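Local coordinates for protein Afp2 (PDB 6RBN) that probably builds, together with Afp3, the contractile sheath that surrounds the inner tube of the anti-feeding prophage, a phage-tail-like injection system, at residues 26-31 against 100-105; 254-259 against 333-338; 309-314 against 329-334. All coordinates share one frame; numbering follows the deposited sequence.

Interaction 1: 26-31 against 100-105; sequences ATAVPL and ITLIVA
Leu-31 and Ile-103 are bridge partners on two neighbouring parallel strands in the middle of the mixed sheet of this sheath protein, the central layer of a three-layer alpha/beta/alpha arrangement with helix 90-97 on one face and helix 173-187 on the other; the side chains alternate between those faces. Leu-31 points to the side of helix 90-97. Its CG is anti to the backbone N (chi1 -175°), and the branch crosses Ile-100 at a slant, CD1 lying 3.7 Å from Ile-100 CD1. On the other face, Pro-30 offers the CB of its ring to two neighbours at once: Leu-102 CB at 3.9 Å and Val-104 CG2 at the same separation. The backbone follows the parallel pattern, Leu-31 bonding to the residues before and after Ile-103 through its N to Leu-102 O and its O to Val-104 N, each 2.7 Å. Just ahead of the strands, the carbonyl of Val-29 receives Thr-101 N at 2.9 Å and, more weakly, Leu-102 N. Thr-101 turns a side chain into part of the pairing. With chi1 at 61° its hydroxyl sits between the backbone N and the carbonyl carbon and bridges the turn of segment 26-31: OG1 donates to Thr-27 O in a longer bond of 3.3 Å, from well above that carbonyl's plane, and has its firmer grip on the N-H of Val-29, accepted at 2.8 Å.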
loop_
_atom_site.group_PDB
_atom_site.type_symbol
_atom_site.label_atom_id
_atom_site.label_comp_id
_atom_site.label_asym_id
_atom_site.label_seq_id
_atom_site.Cartn_x
_atom_site.Cartn_y
_atom_site.Cartn_z
ATOM N N ALA C 26 -8.919 -53.304 -61.396
ATOM C CA ALA C 26 -8.730 -51.935 -61.855
ATOM C C ALA C 26 -7.456 -51.740 -62.663
ATOM O O ALA C 26 -7.374 -50.788 -63.443
ATOM C CB ALA C 26 -8.728 -50.976 -60.665
ATOM N N THR C 27 -6.465 -52.611 -62.496
ATOM C CA THR C 27 -5.182 -52.463 -63.168
ATOM C C THR C 27 -5.147 -53.126 -64.536
ATOM O O THR C 27 -4.069 -53.239 -65.126
ATOM C CB THR C 27 -4.064 -53.034 -62.297
ATOM O OG1 THR C 27 -4.307 -54.423 -62.057
ATOM C CG2 THR C 27 -4.001 -52.301 -60.972
ATOM N N ALA C 28 -6.293 -53.561 -65.054
ATOM C CA ALA C 28 -6.362 -54.213 -66.364
ATOM C C ALA C 28 -7.576 -53.654 -67.098
ATOM O O ALA C 28 -8.680 -54.189 -66.990
ATOM C CB ALA C 28 -6.436 -55.724 -66.222
ATOM N N VAL C 29 -7.365 -52.570 -67.834
ATOM C CA VAL C 29 -8.361 -52.004 -68.730
ATOM C C VAL C 29 -7.780 -52.025 -70.138
ATOM O O VAL C 29 -6.941 -51.195 -70.488
ATOM C CB VAL C 29 -8.759 -50.577 -68.312
ATOM C CG1 VAL C 29 -9.761 -49.991 -69.289
ATOM C CG2 VAL C 29 -9.322 -50.571 -66.909
ATOM N N PRO C 30 -8.185 -52.979 -70.967
ATOM C CA PRO C 30 -7.485 -53.227 -72.225
ATOM C C PRO C 30 -8.080 -52.468 -73.403
ATOM O O PRO C 30 -9.210 -51.982 -73.373
ATOM C CB PRO C 30 -7.679 -54.733 -72.421
ATOM C CG PRO C 30 -9.007 -54.964 -71.851
ATOM C CD PRO C 30 -9.160 -54.039 -70.682
ATOM N N LEU C 31 -7.280 -52.394 -74.461
ATOM C CA LEU C 31 -7.708 -51.910 -75.767
ATOM C C LEU C 31 -7.571 -53.076 -76.734
ATOM O O LEU C 31 -6.460 -53.570 -76.960
ATOM C CB LEU C 31 -6.871 -50.709 -76.210
ATOM C CG LEU C 31 -7.186 -49.944 -77.498
ATOM C CD1 LEU C 31 -6.828 -48.498 -77.332
ATOM C CD2 LEU C 31 -6.399 -50.488 -78.667
ATOM N N ILE C 100 -6.568 -46.652 -70.096
ATOM C CA ILE C 100 -6.085 -47.853 -70.755
ATOM C C ILE C 100 -4.762 -48.274 -70.134
ATOM O O ILE C 100 -3.842 -47.463 -69.992
ATOM C CB ILE C 100 -5.935 -47.600 -72.259
ATOM C CG1 ILE C 100 -7.279 -47.184 -72.832
ATOM C CG2 ILE C 100 -5.428 -48.827 -72.972
ATOM C CD1 ILE C 100 -7.194 -46.599 -74.189
ATOM N N THR C 101 -4.666 -49.546 -69.761
ATOM C CA THR C 101 -3.434 -50.135 -69.259
ATOM C C THR C 101 -2.858 -51.192 -70.186
ATOM O O THR C 101 -1.649 -51.427 -70.165
ATOM C CB THR C 101 -3.669 -50.751 -67.879
ATOM O OG1 THR C 101 -4.649 -51.787 -67.979
ATOM C CG2 THR C 101 -4.162 -49.702 -66.909
ATOM N N LEU C 102 -3.691 -51.833 -70.998
ATOM C CA LEU C 102 -3.264 -52.889 -71.903
ATOM C C LEU C 102 -3.635 -52.543 -73.336
ATOM O O LEU C 102 -4.714 -52.007 -73.596
ATOM C CB LEU C 102 -3.905 -54.223 -71.523
ATOM C CG LEU C 102 -3.446 -54.899 -70.238
ATOM C CD1 LEU C 102 -4.367 -56.048 -69.917
ATOM C CD2 LEU C 102 -2.031 -55.396 -70.419
ATOM N N ILE C 103 -2.739 -52.853 -74.265
ATOM C CA ILE C 103 -3.040 -52.822 -75.692
ATOM C C ILE C 103 -2.982 -54.258 -76.185
ATOM O O ILE C 103 -1.905 -54.864 -76.244
ATOM C CB ILE C 103 -2.081 -51.919 -76.474
ATOM C CG1 ILE C 103 -2.263 -50.465 -76.051
ATOM C CG2 ILE C 103 -2.316 -52.057 -77.965
ATOM C CD1 ILE C 103 -1.247 -49.537 -76.648
ATOM N N VAL C 104 -4.135 -54.807 -76.532
ATOM C CA VAL C 104 -4.269 -56.213 -76.876
ATOM C C VAL C 104 -4.452 -56.288 -78.387
ATOM O O VAL C 104 -5.523 -55.974 -78.912
ATOM C CB VAL C 104 -5.434 -56.867 -76.130
ATOM C CG1 VAL C 104 -5.580 -58.305 -76.539
ATOM C CG2 VAL C 104 -5.223 -56.763 -74.636
ATOM N N ALA C 105 -3.399 -56.694 -79.092
ATOM C CA ALA C 105 -3.453 -56.880 -80.539
ATOM C C ALA C 105 -4.241 -58.150 -80.820
ATOM O O ALA C 105 -3.715 -59.258 -80.752
ATOM C CB ALA C 105 -2.053 -56.949 -81.129
#

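Interaction 2: 254-259 against 333-338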
loop_
_atom_site.group_PDB
_atom_site.type_symbol
_atom_site.label_atom_id
_atom_site.label_comp_id
_atom_site.label_asym_id
_atom_site.label_seq_id
_atom_site.Cartn_x
_atom_site.Cartn_y
_atom_site.Cartn_z
ATOM N N ARG C 254 4.935 -54.469 -65.170
ATOM C CA ARG C 254 3.578 -54.081 -64.799
ATOM C C ARG C 254 3.461 -53.634 -63.352
ATOM O O ARG C 254 2.483 -52.967 -63.009
ATOM C CB ARG C 254 2.603 -55.230 -65.034
ATOM C CG ARG C 254 2.221 -55.445 -66.468
ATOM C CD ARG C 254 1.254 -56.601 -66.587
ATOM N NE ARG C 254 0.085 -56.425 -65.732
ATOM C CZ ARG C 254 -0.985 -55.703 -66.040
ATOM N NH1 ARG C 254 -1.045 -55.048 -67.189
ATOM N NH2 ARG C 254 -1.992 -55.620 -65.188
ATOM N N LEU C 255 4.410 -54.007 -62.494
ATOM C CA LEU C 255 4.407 -53.479 -61.138
ATOM C C LEU C 255 4.724 -51.994 -61.138
ATOM O O LEU C 255 4.044 -51.224 -60.455
ATOM C CB LEU C 255 5.388 -54.258 -60.258
ATOM C CG LEU C 255 5.451 -54.088 -58.731
ATOM C CD1 LEU C 255 6.389 -52.991 -58.265
ATOM C CD2 LEU C 255 4.058 -53.821 -58.190
ATOM N N PHE C 256 5.728 -51.565 -61.906
ATOM C CA PHE C 256 6.066 -50.146 -61.871
ATOM C C PHE C 256 5.038 -49.313 -62.616
ATOM O O PHE C 256 4.796 -48.166 -62.237
ATOM C CB PHE C 256 7.451 -49.827 -62.451
ATOM C CG PHE C 256 8.628 -50.233 -61.589
ATOM C CD1 PHE C 256 8.524 -51.159 -60.566
ATOM C CD2 PHE C 256 9.813 -49.538 -61.710
ATOM C CE1 PHE C 256 9.616 -51.488 -59.797
ATOM C CE2 PHE C 256 10.900 -49.841 -60.927
ATOM C CZ PHE C 256 10.797 -50.813 -59.964
ATOM N N ASN C 257 4.422 -49.865 -63.663
ATOM C CA ASN C 257 3.362 -49.145 -64.362
ATOM C C ASN C 257 2.142 -48.942 -63.478
ATOM O O ASN C 257 1.442 -47.938 -63.618
ATOM C CB ASN C 257 2.961 -49.887 -65.634
ATOM C CG ASN C 257 4.049 -49.881 -66.673
ATOM O OD1 ASN C 257 4.752 -48.891 -66.840
ATOM N ND2 ASN C 257 4.188 -50.984 -67.390
ATOM N N ALA C 258 1.882 -49.868 -62.558
ATOM C CA ALA C 258 0.810 -49.657 -61.593
ATOM C C ALA C 258 1.202 -48.616 -60.555
ATOM O O ALA C 258 0.354 -47.854 -60.082
ATOM C CB ALA C 258 0.447 -50.977 -60.918
ATOM N N VAL C 259 2.481 -48.572 -60.186
ATOM C CA VAL C 259 2.955 -47.593 -59.213
ATOM C C VAL C 259 3.006 -46.204 -59.838
ATOM O O VAL C 259 2.594 -45.214 -59.222
ATOM C CB VAL C 259 4.326 -48.027 -58.661
ATOM C CG1 VAL C 259 4.925 -46.966 -57.788
ATOM C CG2 VAL C 259 4.180 -49.282 -57.861
ATOM N N ILE C 333 12.130 -41.311 -56.719
ATOM C CA ILE C 333 11.596 -42.434 -55.964
ATOM C C ILE C 333 12.285 -43.691 -56.468
ATOM O O ILE C 333 12.378 -43.903 -57.679
ATOM C CB ILE C 333 10.069 -42.536 -56.141
ATOM C CG1 ILE C 333 9.391 -41.255 -55.659
ATOM C CG2 ILE C 333 9.512 -43.726 -55.396
ATOM C CD1 ILE C 333 7.985 -41.092 -56.119
ATOM N N GLY C 334 12.780 -44.504 -55.560
ATOM C CA GLY C 334 13.337 -45.796 -55.923
ATOM C C GLY C 334 12.694 -46.879 -55.090
ATOM O O GLY C 334 12.447 -46.690 -53.907
ATOM N N LEU C 335 12.416 -48.013 -55.726
ATOM C CA LEU C 335 11.700 -49.087 -55.050
ATOM C C LEU C 335 12.040 -50.415 -55.709
ATOM O O LEU C 335 12.272 -50.471 -56.915
ATOM C CB LEU C 335 10.191 -48.808 -55.051
ATOM C CG LEU C 335 9.389 -48.598 -56.335
ATOM C CD1 LEU C 335 8.714 -49.866 -56.784
ATOM C CD2 LEU C 335 8.376 -47.491 -56.144
ATOM N N ALA C 336 12.073 -51.474 -54.904
ATOM C CA ALA C 336 12.572 -52.779 -55.318
ATOM C C ALA C 336 11.423 -53.765 -55.477
ATOM O O ALA C 336 10.524 -53.816 -54.632
ATOM C CB ALA C 336 13.586 -53.315 -54.309
ATOM N N ALA C 337 11.468 -54.554 -56.543
ATOM C CA ALA C 337 10.417 -55.509 -56.862
ATOM C C ALA C 337 10.884 -56.939 -56.614
ATOM O O ALA C 337 12.074 -57.219 -56.464
ATOM C CB ALA C 337 9.968 -55.339 -58.314
ATOM N N VAL C 338 9.917 -57.852 -56.583
ATOM C CA VAL C 338 10.162 -59.267 -56.332
ATOM C C VAL C 338 10.226 -59.992 -57.668
ATOM O O VAL C 338 9.307 -59.879 -58.487
ATOM C CB VAL C 338 9.066 -59.870 -55.438
ATOM C CG1 VAL C 338 9.334 -61.343 -55.184
ATOM C CG2 VAL C 338 8.956 -59.113 -54.137
#
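Leu-335 holds its CG between the backbone N and the carbonyl carbon (chi1 58°); the residue points from the strand toward the helix, and in this rotamer its two CD branches divide between Phe-256 and Val-259. Phe-256, with its CG anti to the carbonyl carbon (chi1 -73°), leaves the helix at an angle to the strand, yet the end of its ring reaches it, and the two side chains run past one another in opposing senses. The CD1 branch of Leu-335 lies 3.5 Å from Phe-256 CE1. The CZ tip of the same ring comes 3.4 Å from Leu-335 O, obliquely to the ring plane, so both the side chain and the backbone of Leu-335 border the aromatic group. The other branch, Leu-335 CD2, meets Val-259 CG1 tip to tip at 3.9 Å. Leu-255, one turn before Val-259 on the helix, crosses Leu-335 at an angle, with its CD1 4.2 Å from Leu-335 CD1.

This is helix-on-sheet packing within the C-terminal domain of the tail sheath family. Residues 254-259 of helix 250-267 and strand residues 333-335 run at 144° to one another, their axes 11.5 Å apart at closest approach, and the gap is bridged by apolar side chains with no hydrogen bond between the segments. Beyond the end of the strand the alternation persists: Ala-336 points away, and Ala-337 turns back to put its CB 4.1 Å from Phe-256 CE1. Around this contact, Leu-335 also packs on Leu-291 of helix 277-295, and the ring of Phe-256 meets that of Trp-247 nearly at right angles. An Afp3 subunit closes in as well, with Gln-447 of that chain against Phe-256 and Phe-445 of that chain against Val-259.

Interaction 3: 309-314 against 329-334; sequences WFVQVG and MIIKIG
The two-stranded antiparallel sheet of the C-terminal sheath domain is formed here, Phe-310 facing Gly-334 and Gln-312 facing Lys-332 as hydrogen-bonded pairs, with the non-hydrogen-bonded pair Val-311 and Ile-333 between them. A strand of an Afp3 subunit pairs in parallel with segment 329-334, extending the sheet across the interface. Phe-310 N binds Gly-334 O at 2.9 Å, and Gly-334 N returns to Phe-310 O at 3.1 Å. The Gln-312/Lys-332 bonds are longer, that from Gln-312 N to Lys-332 O being weak. The Phe-310 ring folds back over its own partner: with chi1 at 67° one face lies across Gly-334, whose CA makes a CH-pi contact 4.0 Å from the ring centroid, and which has no CB to intervene. On the same face of the sheet Gln-312 and Lys-332 touch CG to CG at 3.9 Å, while Lys-332 NZ hydrogen-bonds the carbonyl of Ser-17 of a second Afp3 chain. On the opposite face the contacts between the two segments are apolar. Val-311 and Ile-333 run alongside each other in the same direction, CG2 of the valine 4.0 Å from CG1 of the isoleucine, and farther along Val-313 CG2 rests 3.7 Å from Ile-331 CD1.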
loop_
_atom_site.group_PDB
_atom_site.type_symbol
_atom_site.label_atom_id
_atom_site.label_comp_id
_atom_site.label_asym_id
_atom_site.label_seq_id
_atom_site.Cartn_x
_atom_site.Cartn_y
_atom_site.Cartn_z
ATOM N N TRP C 309 11.751 -49.017 -50.199
ATOM C CA TRP C 309 11.607 -47.828 -51.024
ATOM C C TRP C 309 12.344 -46.665 -50.379
ATOM O O TRP C 309 12.655 -46.686 -49.188
ATOM C CB TRP C 309 10.133 -47.451 -51.245
ATOM C CG TRP C 309 9.460 -46.826 -50.059
ATOM C CD1 TRP C 309 9.320 -45.494 -49.813
ATOM C CD2 TRP C 309 8.858 -47.500 -48.951
ATOM N NE1 TRP C 309 8.664 -45.295 -48.630
ATOM C CE2 TRP C 309 8.370 -46.514 -48.080
ATOM C CE3 TRP C 309 8.683 -48.842 -48.616
ATOM C CZ2 TRP C 309 7.719 -46.827 -46.893
ATOM C CZ3 TRP C 309 8.040 -49.149 -47.438
ATOM C CH2 TRP C 309 7.565 -48.148 -46.591
ATOM N N PHE C 310 12.622 -45.643 -51.185
ATOM C CA PHE C 310 13.028 -44.342 -50.674
ATOM C C PHE C 310 12.357 -43.263 -51.506
ATOM O O PHE C 310 12.153 -43.423 -52.710
ATOM C CB PHE C 310 14.560 -44.146 -50.667
ATOM C CG PHE C 310 15.197 -44.086 -52.033
ATOM C CD1 PHE C 310 15.617 -45.242 -52.660
ATOM C CD2 PHE C 310 15.430 -42.869 -52.662
ATOM C CE1 PHE C 310 16.217 -45.192 -53.899
ATOM C CE2 PHE C 310 16.015 -42.816 -53.905
ATOM C CZ PHE C 310 16.413 -43.979 -54.522
ATOM N N VAL C 311 12.004 -42.165 -50.847
ATOM C CA VAL C 311 11.453 -40.978 -51.490
ATOM C C VAL C 311 12.237 -39.784 -50.974
ATOM O O VAL C 311 12.431 -39.652 -49.762
ATOM C CB VAL C 311 9.951 -40.803 -51.190
ATOM C CG1 VAL C 311 9.425 -39.525 -51.807
ATOM C CG2 VAL C 311 9.154 -41.981 -51.694
ATOM N N GLN C 312 12.701 -38.923 -51.877
ATOM C CA GLN C 312 13.429 -37.741 -51.448
ATOM C C GLN C 312 13.185 -36.561 -52.378
ATOM O O GLN C 312 13.061 -36.722 -53.594
ATOM C CB GLN C 312 14.924 -38.043 -51.322
ATOM C CG GLN C 312 15.586 -38.555 -52.566
ATOM C CD GLN C 312 17.004 -38.988 -52.301
ATOM O OE1 GLN C 312 17.517 -38.817 -51.197
ATOM N NE2 GLN C 312 17.637 -39.578 -53.298
ATOM N N VAL C 313 13.107 -35.377 -51.777
ATOM C CA VAL C 313 12.870 -34.115 -52.470
ATOM C C VAL C 313 13.446 -32.987 -51.617
ATOM O O VAL C 313 13.316 -32.993 -50.386
ATOM C CB VAL C 313 11.368 -33.933 -52.782
ATOM C CG1 VAL C 313 10.511 -34.083 -51.541
ATOM C CG2 VAL C 313 11.103 -32.588 -53.429
ATOM N N GLY C 314 14.139 -32.043 -52.247
ATOM C CA GLY C 314 14.759 -30.974 -51.490
ATOM C C GLY C 314 15.045 -29.777 -52.366
ATOM O O GLY C 314 14.794 -29.786 -53.573
ATOM N N MET C 329 8.722 -29.313 -59.895
ATOM C CA MET C 329 8.865 -29.984 -58.609
ATOM C C MET C 329 9.413 -31.368 -58.903
ATOM O O MET C 329 8.696 -32.216 -59.439
ATOM C CB MET C 329 7.525 -30.075 -57.885
ATOM C CG MET C 329 7.601 -30.648 -56.494
ATOM S SD MET C 329 5.956 -30.890 -55.820
ATOM C CE MET C 329 5.416 -29.203 -55.619
ATOM N N ILE C 330 10.673 -31.606 -58.567
ATOM C CA ILE C 330 11.337 -32.846 -58.934
ATOM C C ILE C 330 11.423 -33.739 -57.708
ATOM O O ILE C 330 12.080 -33.404 -56.718
ATOM C CB ILE C 330 12.720 -32.592 -59.538
ATOM C CG1 ILE C 330 12.569 -31.849 -60.858
ATOM C CG2 ILE C 330 13.435 -33.896 -59.762
ATOM C CD1 ILE C 330 13.860 -31.420 -61.450
ATOM N N ILE C 331 10.744 -34.871 -57.781
ATOM C CA ILE C 331 10.869 -35.935 -56.803
ATOM C C ILE C 331 11.817 -36.960 -57.411
ATOM O O ILE C 331 12.076 -36.941 -58.613
ATOM C CB ILE C 331 9.488 -36.556 -56.495
ATOM C CG1 ILE C 331 8.404 -35.481 -56.423
ATOM C CG2 ILE C 331 9.475 -37.279 -55.155
ATOM C CD1 ILE C 331 8.550 -34.485 -55.308
ATOM N N LYS C 332 12.375 -37.846 -56.591
ATOM C CA LYS C 332 12.920 -39.080 -57.136
ATOM C C LYS C 332 12.660 -40.223 -56.171
ATOM O O LYS C 332 12.894 -40.107 -54.966
ATOM C CB LYS C 332 14.408 -38.968 -57.496
ATOM C CG LYS C 332 15.388 -38.645 -56.414
ATOM C CD LYS C 332 16.771 -38.677 -57.026
ATOM C CE LYS C 332 16.952 -37.542 -58.016
ATOM N NZ LYS C 332 18.329 -37.494 -58.574
ATOM N N ILE C 333 12.130 -41.311 -56.719
ATOM C CA ILE C 333 11.596 -42.434 -55.964
ATOM C C ILE C 333 12.285 -43.691 -56.468
ATOM O O ILE C 333 12.378 -43.903 -57.679
ATOM C CB ILE C 333 10.069 -42.536 -56.141
ATOM C CG1 ILE C 333 9.391 -41.255 -55.659
ATOM C CG2 ILE C 333 9.512 -43.726 -55.396
ATOM C CD1 ILE C 333 7.985 -41.092 -56.119
ATOM N N GLY C 334 12.780 -44.504 -55.560
ATOM C CA GLY C 334 13.337 -45.796 -55.923
ATOM C C GLY C 334 12.694 -46.879 -55.090
ATOM O O GLY C 334 12.447 -46.690 -53.907
#

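Interaction 1 closes before the other two open, and interactions 2 and 3 end on the same strand, 328-335, sharing Ile-333 and Gly-334. Their centres lie about 14 Å apart inside the C-terminal sheath domain, and Leu-335 CB packs 4.0 Å from Trp-309 CB where they meet. Interaction 1 sits deep in the chain, its centre about 18 Å from that of interaction 2 and about 28 Å from that of interaction 3. Arg-254 joins the first two, its NH2 probably hydrogen-bonded to Thr-27 O and salt-bridged to Asp-185. The series thus runs from a buried sheet, through a packed helix, to an edge that Afp3 extends, consistent with linking subunits in the sheath.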